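Local coordinates for phospholethanolamine N-methyltransferase 2 (Haemonchus contortus, PDB 4KRI), which probably catalyses the S-adenosylmethionine-dependent N-methylation of phosphomonomethylethanolamine on the way to phosphocholine in this nematode, at residues Met3-Arg8 with Val144-Tyr149; Asp105-Lys110 with His151-Asp156. All blocks are in the same frame, centred on the assembly; numbering follows the deposited sequence.

Contact 1: residues Met3-Arg8 with Val144-Tyr149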
loop_
_atom_site.group_PDB
_atom_site.type_symbol
_atom_site.label_atom_id
_atom_site.label_comp_id
_atom_site.label_asym_id
_atom_site.label_seq_id
_atom_site.Cartn_x
_atom_site.Cartn_y
_atom_site.Cartn_z
ATOM N N MET A 3 -18.256 -3.618 -17.057
ATOM C CA MET A 3 -17.975 -3.758 -18.482
ATOM C C MET A 3 -16.748 -4.652 -18.705
ATOM O O MET A 3 -16.015 -4.923 -17.756
ATOM C CB MET A 3 -17.814 -2.375 -19.119
ATOM C CG MET A 3 -19.148 -1.784 -19.547
ATOM S SD MET A 3 -19.035 -0.130 -20.238
ATOM C CE MET A 3 -18.065 0.695 -18.981
ATOM N N PRO A 4 -16.542 -5.138 -19.949
ATOM C CA PRO A 4 -15.426 -6.046 -20.264
ATOM C C PRO A 4 -14.053 -5.577 -19.791
ATOM O O PRO A 4 -13.151 -6.400 -19.620
ATOM C CB PRO A 4 -15.463 -6.139 -21.798
ATOM C CG PRO A 4 -16.554 -5.196 -22.243
ATOM C CD PRO A 4 -17.469 -5.039 -21.090
ATOM N N ALA A 5 -13.888 -4.273 -19.576
ATOM C CA ALA A 5 -12.652 -3.757 -19.000
ATOM C C ALA A 5 -12.340 -4.414 -17.657
ATOM O O ALA A 5 -11.168 -4.565 -17.293
ATOM C CB ALA A 5 -12.715 -2.233 -18.852
ATOM N N VAL A 6 -13.376 -4.806 -16.914
ATOM C CA VAL A 6 -13.146 -5.432 -15.614
ATOM C C VAL A 6 -12.449 -6.785 -15.734
ATOM O O VAL A 6 -11.476 -7.059 -15.020
ATOM C CB VAL A 6 -14.446 -5.619 -14.838
ATOM C CG1 VAL A 6 -14.166 -6.360 -13.539
ATOM C CG2 VAL A 6 -15.045 -4.273 -14.533
ATOM N N GLU A 7 -12.944 -7.637 -16.628
ATOM C CA GLU A 7 -12.332 -8.951 -16.794
ATOM C C GLU A 7 -10.898 -8.840 -17.294
ATOM O O GLU A 7 -10.039 -9.639 -16.915
ATOM C CB GLU A 7 -13.172 -9.846 -17.712
ATOM C CG GLU A 7 -14.411 -10.405 -17.041
ATOM C CD GLU A 7 -15.524 -9.394 -16.897
ATOM O OE1 GLU A 7 -15.660 -8.524 -17.780
ATOM O OE2 GLU A 7 -16.275 -9.474 -15.903
ATOM N N ARG A 8 -10.626 -7.844 -18.136
ATOM C CA ARG A 8 -9.255 -7.644 -18.580
ATOM C C ARG A 8 -8.357 -7.275 -17.408
ATOM O O ARG A 8 -7.225 -7.751 -17.324
ATOM C CB ARG A 8 -9.174 -6.618 -19.710
ATOM C CG ARG A 8 -9.716 -7.199 -21.026
ATOM C CD ARG A 8 -9.485 -6.283 -22.199
ATOM N NE ARG A 8 -8.068 -6.016 -22.418
ATOM C CZ ARG A 8 -7.288 -6.701 -23.250
ATOM N NH1 ARG A 8 -7.775 -7.720 -23.957
ATOM N NH2 ARG A 8 -6.014 -6.359 -23.382
ATOM N N VAL A 144 -11.007 -2.136 -8.641
ATOM C CA VAL A 144 -11.514 -2.305 -9.992
ATOM C C VAL A 144 -11.660 -0.921 -10.617
ATOM O O VAL A 144 -12.450 -0.100 -10.145
ATOM C CB VAL A 144 -12.895 -2.994 -10.001
ATOM C CG1 VAL A 144 -13.407 -3.148 -11.441
ATOM C CG2 VAL A 144 -12.791 -4.342 -9.331
ATOM N N LEU A 145 -10.886 -0.642 -11.659
ATOM C CA LEU A 145 -10.810 0.731 -12.170
ATOM C C LEU A 145 -12.075 1.135 -12.927
ATOM O O LEU A 145 -12.481 2.305 -12.898
ATOM C CB LEU A 145 -9.545 0.925 -13.025
ATOM C CG LEU A 145 -8.264 0.829 -12.195
ATOM C CD1 LEU A 145 -7.034 0.838 -13.088
ATOM C CD2 LEU A 145 -8.197 1.967 -11.193
ATOM N N ASP A 146 -12.713 0.172 -13.582
ATOM C CA ASP A 146 -13.963 0.445 -14.265
ATOM C C ASP A 146 -14.944 1.031 -13.267
ATOM O O ASP A 146 -15.720 1.931 -13.590
ATOM C CB ASP A 146 -14.520 -0.854 -14.839
ATOM C CG ASP A 146 -15.685 -0.630 -15.743
ATOM O OD1 ASP A 146 -15.458 -0.262 -16.921
ATOM O OD2 ASP A 146 -16.836 -0.831 -15.282
ATOM N N SER A 147 -14.912 0.522 -12.047
ATOM C CA SER A 147 -15.900 0.950 -11.060
ATOM C C SER A 147 -15.622 2.371 -10.588
ATOM O O SER A 147 -16.550 3.123 -10.305
ATOM C CB SER A 147 -15.921 -0.026 -9.881
ATOM O OG SER A 147 -16.364 -1.292 -10.334
ATOM N N VAL A 148 -14.345 2.745 -10.520
ATOM C CA VAL A 148 -14.006 4.120 -10.176
ATOM C C VAL A 148 -14.493 5.084 -11.250
ATOM O O VAL A 148 -15.139 6.107 -10.958
ATOM C CB VAL A 148 -12.477 4.294 -10.016
ATOM C CG1 VAL A 148 -12.147 5.774 -9.804
ATOM C CG2 VAL A 148 -11.961 3.460 -8.831
ATOM N N TYR A 149 -14.198 4.759 -12.503
ATOM C CA TYR A 149 -14.402 5.715 -13.586
ATOM C C TYR A 149 -15.829 5.793 -14.117
ATOM O O TYR A 149 -16.206 6.813 -14.674
ATOM C CB TYR A 149 -13.433 5.429 -14.738
ATOM C CG TYR A 149 -11.989 5.529 -14.295
ATOM C CD1 TYR A 149 -11.536 6.629 -13.586
ATOM C CD2 TYR A 149 -11.087 4.523 -14.595
ATOM C CE1 TYR A 149 -10.209 6.719 -13.182
ATOM C CE2 TYR A 149 -9.768 4.601 -14.192
ATOM C CZ TYR A 149 -9.331 5.703 -13.494
ATOM O OH TYR A 149 -7.999 5.782 -13.096
HETATM O O HOH W 1 -11.164 -2.178 -14.790
#
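Val-6 and Asp-146 bring the two backbones closest, with their CA atoms 6.1 Å apart. Residues 3-8 include the start of helix 5-18, and Val-144 takes the N-cap position of helix 145-151, so the contact is between the first turns of both. It packs the N-terminal helix against one lying between strands 132-143 and 156-166 of the N-terminal domain, with no residue in a ligand pocket. Asp-146 has the largest share of the buried surface. Its CG stands anti to the backbone N (chi1 -171°); Val-6 packs on the methylene and reaches the carboxylate as well, while Met-3 and Ala-5 meet OD1. CG2 of Val-6 rests on CB of Asp-146 at 3.5 Å, the two side chains crossing at about a right angle. Val-6 CG2 also lies 3.7 Å from CG1 of Val-144, again in a crossed arrangement. Arg-103 of strand 98-105 touches both valines, and Ile-158 of strand 156-166 adds to the packing on Val-144. The thioether chain of Met-3 bends at chi3 (-50°), its CE 3.5 Å from OD1 of Asp-146, although Met-3 is poorly ordered. CB of Ala-5 faces Asp-146 OD1 at 3.9 Å. Between the backbones a water accepts from Asp-146 N at 3.1 Å and gives a weak bond to Ala-5 O, 3.5 Å away. Side-chain packing across the contact is thus by van der Waals touch, while this water, and Gln-9 OE1 accepting from Leu-145 N, supply polar links. A negative carboxylate so close to two helix amino termini would probably be favoured by their dipoles.

Contact 2: residues Asp105-Lys110 with His151-Asp156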
loop_
_atom_site.group_PDB
_atom_site.type_symbol
_atom_site.label_atom_id
_atom_site.label_comp_id
_atom_site.label_asym_id
_atom_site.label_seq_id
_atom_site.Cartn_x
_atom_site.Cartn_y
_atom_site.Cartn_z
ATOM N N ASP A 105 -17.088 -6.640 -4.716
ATOM C CA ASP A 105 -17.483 -5.252 -4.464
ATOM C C ASP A 105 -17.893 -5.084 -3.003
ATOM O O ASP A 105 -18.770 -5.808 -2.518
ATOM C CB ASP A 105 -18.641 -4.882 -5.385
ATOM C CG ASP A 105 -19.083 -3.442 -5.233
ATOM O OD1 ASP A 105 -18.320 -2.612 -4.684
ATOM O OD2 ASP A 105 -20.206 -3.141 -5.680
ATOM N N LEU A 106 -17.265 -4.143 -2.298
ATOM C CA LEU A 106 -17.584 -3.901 -0.892
ATOM C C LEU A 106 -18.324 -2.569 -0.681
ATOM O O LEU A 106 -18.451 -2.100 0.445
ATOM C CB LEU A 106 -16.318 -3.967 -0.020
ATOM C CG LEU A 106 -15.570 -5.308 0.025
ATOM C CD1 LEU A 106 -14.390 -5.213 0.972
ATOM C CD2 LEU A 106 -16.488 -6.424 0.462
ATOM N N SER A 107 -18.819 -1.969 -1.763
ATOM C CA SER A 107 -19.472 -0.663 -1.661
ATOM C C SER A 107 -20.816 -0.724 -0.927
ATOM O O SER A 107 -21.280 0.285 -0.391
ATOM C CB SER A 107 -19.649 -0.022 -3.040
ATOM O OG SER A 107 -20.620 -0.700 -3.817
ATOM N N LYS A 108 -21.436 -1.900 -0.903
ATOM C CA LYS A 108 -22.710 -2.066 -0.199
ATOM C C LYS A 108 -22.481 -2.628 1.193
ATOM O O LYS A 108 -23.435 -2.927 1.912
ATOM C CB LYS A 108 -23.670 -2.975 -0.976
ATOM C CG LYS A 108 -24.142 -2.409 -2.313
ATOM C CD LYS A 108 -25.272 -3.254 -2.896
ATOM C CE LYS A 108 -26.291 -2.391 -3.633
ATOM N NZ LYS A 108 -25.725 -1.755 -4.854
ATOM N N VAL A 109 -21.209 -2.792 1.554
ATOM C CA VAL A 109 -20.834 -3.150 2.916
ATOM C C VAL A 109 -20.472 -1.879 3.673
ATOM O O VAL A 109 -19.402 -1.292 3.466
ATOM C CB VAL A 109 -19.655 -4.141 2.964
ATOM C CG1 VAL A 109 -19.203 -4.341 4.396
ATOM C CG2 VAL A 109 -20.057 -5.470 2.355
ATOM N N LYS A 110 -21.381 -1.460 4.546
ATOM C CA LYS A 110 -21.239 -0.212 5.284
ATOM C C LYS A 110 -19.930 -0.145 6.083
ATOM O O LYS A 110 -19.263 0.891 6.100
ATOM C CB LYS A 110 -22.455 -0.011 6.190
ATOM C CG LYS A 110 -23.776 -0.342 5.512
ATOM C CD LYS A 110 -24.934 0.460 6.089
ATOM C CE LYS A 110 -26.254 -0.305 5.976
ATOM N NZ LYS A 110 -26.591 -0.703 4.578
ATOM N N HIS A 151 -18.696 4.279 -12.211
ATOM C CA HIS A 151 -19.688 4.217 -11.133
ATOM C C HIS A 151 -19.339 4.993 -9.864
ATOM O O HIS A 151 -20.045 4.872 -8.853
ATOM C CB HIS A 151 -19.960 2.755 -10.767
ATOM C CG HIS A 151 -20.488 1.940 -11.902
ATOM N ND1 HIS A 151 -21.706 2.201 -12.497
ATOM C CD2 HIS A 151 -19.976 0.865 -12.544
ATOM C CE1 HIS A 151 -21.912 1.329 -13.467
ATOM N NE2 HIS A 151 -20.881 0.505 -13.514
ATOM N N GLN A 152 -18.281 5.801 -9.908
ATOM C CA GLN A 152 -17.803 6.511 -8.724
ATOM C C GLN A 152 -17.709 5.605 -7.493
ATOM O O GLN A 152 -18.135 5.968 -6.392
ATOM C CB GLN A 152 -18.670 7.744 -8.448
ATOM C CG GLN A 152 -18.346 8.937 -9.360
ATOM C CD GLN A 152 -18.957 10.223 -8.864
ATOM O OE1 GLN A 152 -20.095 10.239 -8.405
ATOM N NE2 GLN A 152 -18.212 11.309 -8.960
ATOM N N ASN A 153 -17.167 4.411 -7.709
ATOM C CA ASN A 153 -17.054 3.401 -6.664
ATOM C C ASN A 153 -15.596 3.003 -6.487
ATOM O O ASN A 153 -15.014 2.384 -7.375
ATOM C CB ASN A 153 -17.871 2.170 -7.068
ATOM C CG ASN A 153 -17.779 1.045 -6.054
ATOM O OD1 ASN A 153 -17.243 1.220 -4.956
ATOM N ND2 ASN A 153 -18.333 -0.118 -6.412
ATOM N N TRP A 154 -15.025 3.353 -5.331
ATOM C CA TRP A 154 -13.622 3.088 -5.009
ATOM C C TRP A 154 -13.476 1.856 -4.123
ATOM O O TRP A 154 -12.362 1.494 -3.739
ATOM C CB TRP A 154 -13.002 4.306 -4.289
ATOM C CG TRP A 154 -12.577 5.459 -5.198
ATOM C CD1 TRP A 154 -11.294 5.748 -5.607
ATOM C CD2 TRP A 154 -13.423 6.468 -5.790
ATOM N NE1 TRP A 154 -11.303 6.860 -6.421
ATOM C CE2 TRP A 154 -12.581 7.323 -6.542
ATOM C CE3 TRP A 154 -14.804 6.725 -5.760
ATOM C CZ2 TRP A 154 -13.083 8.416 -7.261
ATOM C CZ3 TRP A 154 -15.296 7.812 -6.475
ATOM C CH2 TRP A 154 -14.431 8.648 -7.215
ATOM N N LEU A 155 -14.595 1.207 -3.806
ATOM C CA LEU A 155 -14.572 0.058 -2.896
ATOM C C LEU A 155 -14.884 -1.277 -3.579
ATOM O O LEU A 155 -15.407 -2.210 -2.953
ATOM C CB LEU A 155 -15.540 0.284 -1.734
ATOM C CG LEU A 155 -15.345 1.609 -1.007
ATOM C CD1 LEU A 155 -16.483 1.784 -0.005
ATOM C CD2 LEU A 155 -13.978 1.661 -0.315
ATOM N N ASP A 156 -14.549 -1.373 -4.856
ATOM C CA ASP A 156 -14.720 -2.620 -5.599
ATOM C C ASP A 156 -13.310 -3.213 -5.657
ATOM O O ASP A 156 -12.429 -2.653 -6.306
ATOM C CB ASP A 156 -15.287 -2.298 -6.992
ATOM C CG ASP A 156 -15.839 -3.511 -7.705
ATOM O OD1 ASP A 156 -15.679 -4.642 -7.181
ATOM O OD2 ASP A 156 -16.436 -3.340 -8.804
HETATM O O HOH W 2 -19.238 -3.626 -8.758
#
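Leu-155 turns its CB toward Ser-107, lying 4.0 Å from Ser-107 CA, while its isobutyl group continues to Met-112 and to His-266 of helix 255-268. Its carbonyl O accepts from Leu-106 N at 2.8 Å. Beside this bond Asp-105 and Asn-153 meet tip to tip: ND2 of Asn-153 donates to OD1 of Asp-105 at 3.0 Å, almost straight (173°), within its own amide plane but above that of the carboxylate. From the opposite face of the carboxylate Ser-107 N reaches the same OD1, closing an Asx turn. Asn-153 makes a second Asx turn, with OD1 taking Leu-155 N. The setting is the antiparallel pairing of strands 98-105 and 156-166, in which Asp-105 and Asp-156 form a non-hydrogen-bonded pair, an arrangement consistent with strands five and seven of a class I methyltransferase sheet. OG of Ser-107, between the backbone N and the carbonyl carbon (chi1 70°), donates to Asp-105 OD2 on the syn side, and Ser-107 CB lies 3.3 Å from Asn-153 OD1. The carboxylates of Asp-105 and Asp-156 have OD1 atoms 4.2 Å apart; the salt bridge of Asp-156 to Arg-103 and its bond from Ser-147 OG probably ease that repulsion.

In the fold
From the N terminus, segment 3-8 opens the longer loop, which contact 1 closes at 144-149 after 135 intervening residues. Segment 105-110 lies within that loop, but its partner 151-156 comes after it, so the two closures cross. Both second segments belong to one stretch of chain, and the contact centres are about 13 Å apart. Val-144 N bonds to Asp-156 O and Val-148 packs on Trp-154, joining them directly. Contact 1 attaches helix 5-18 to helix 145-151; contact 2 ties the end of strand 98-105 and the loop after it to the loop before strand 156-166 and that strand's first residue, next to helix 255-268 of the methyltransferase domain, whose His-266 bonds Trp-154 N.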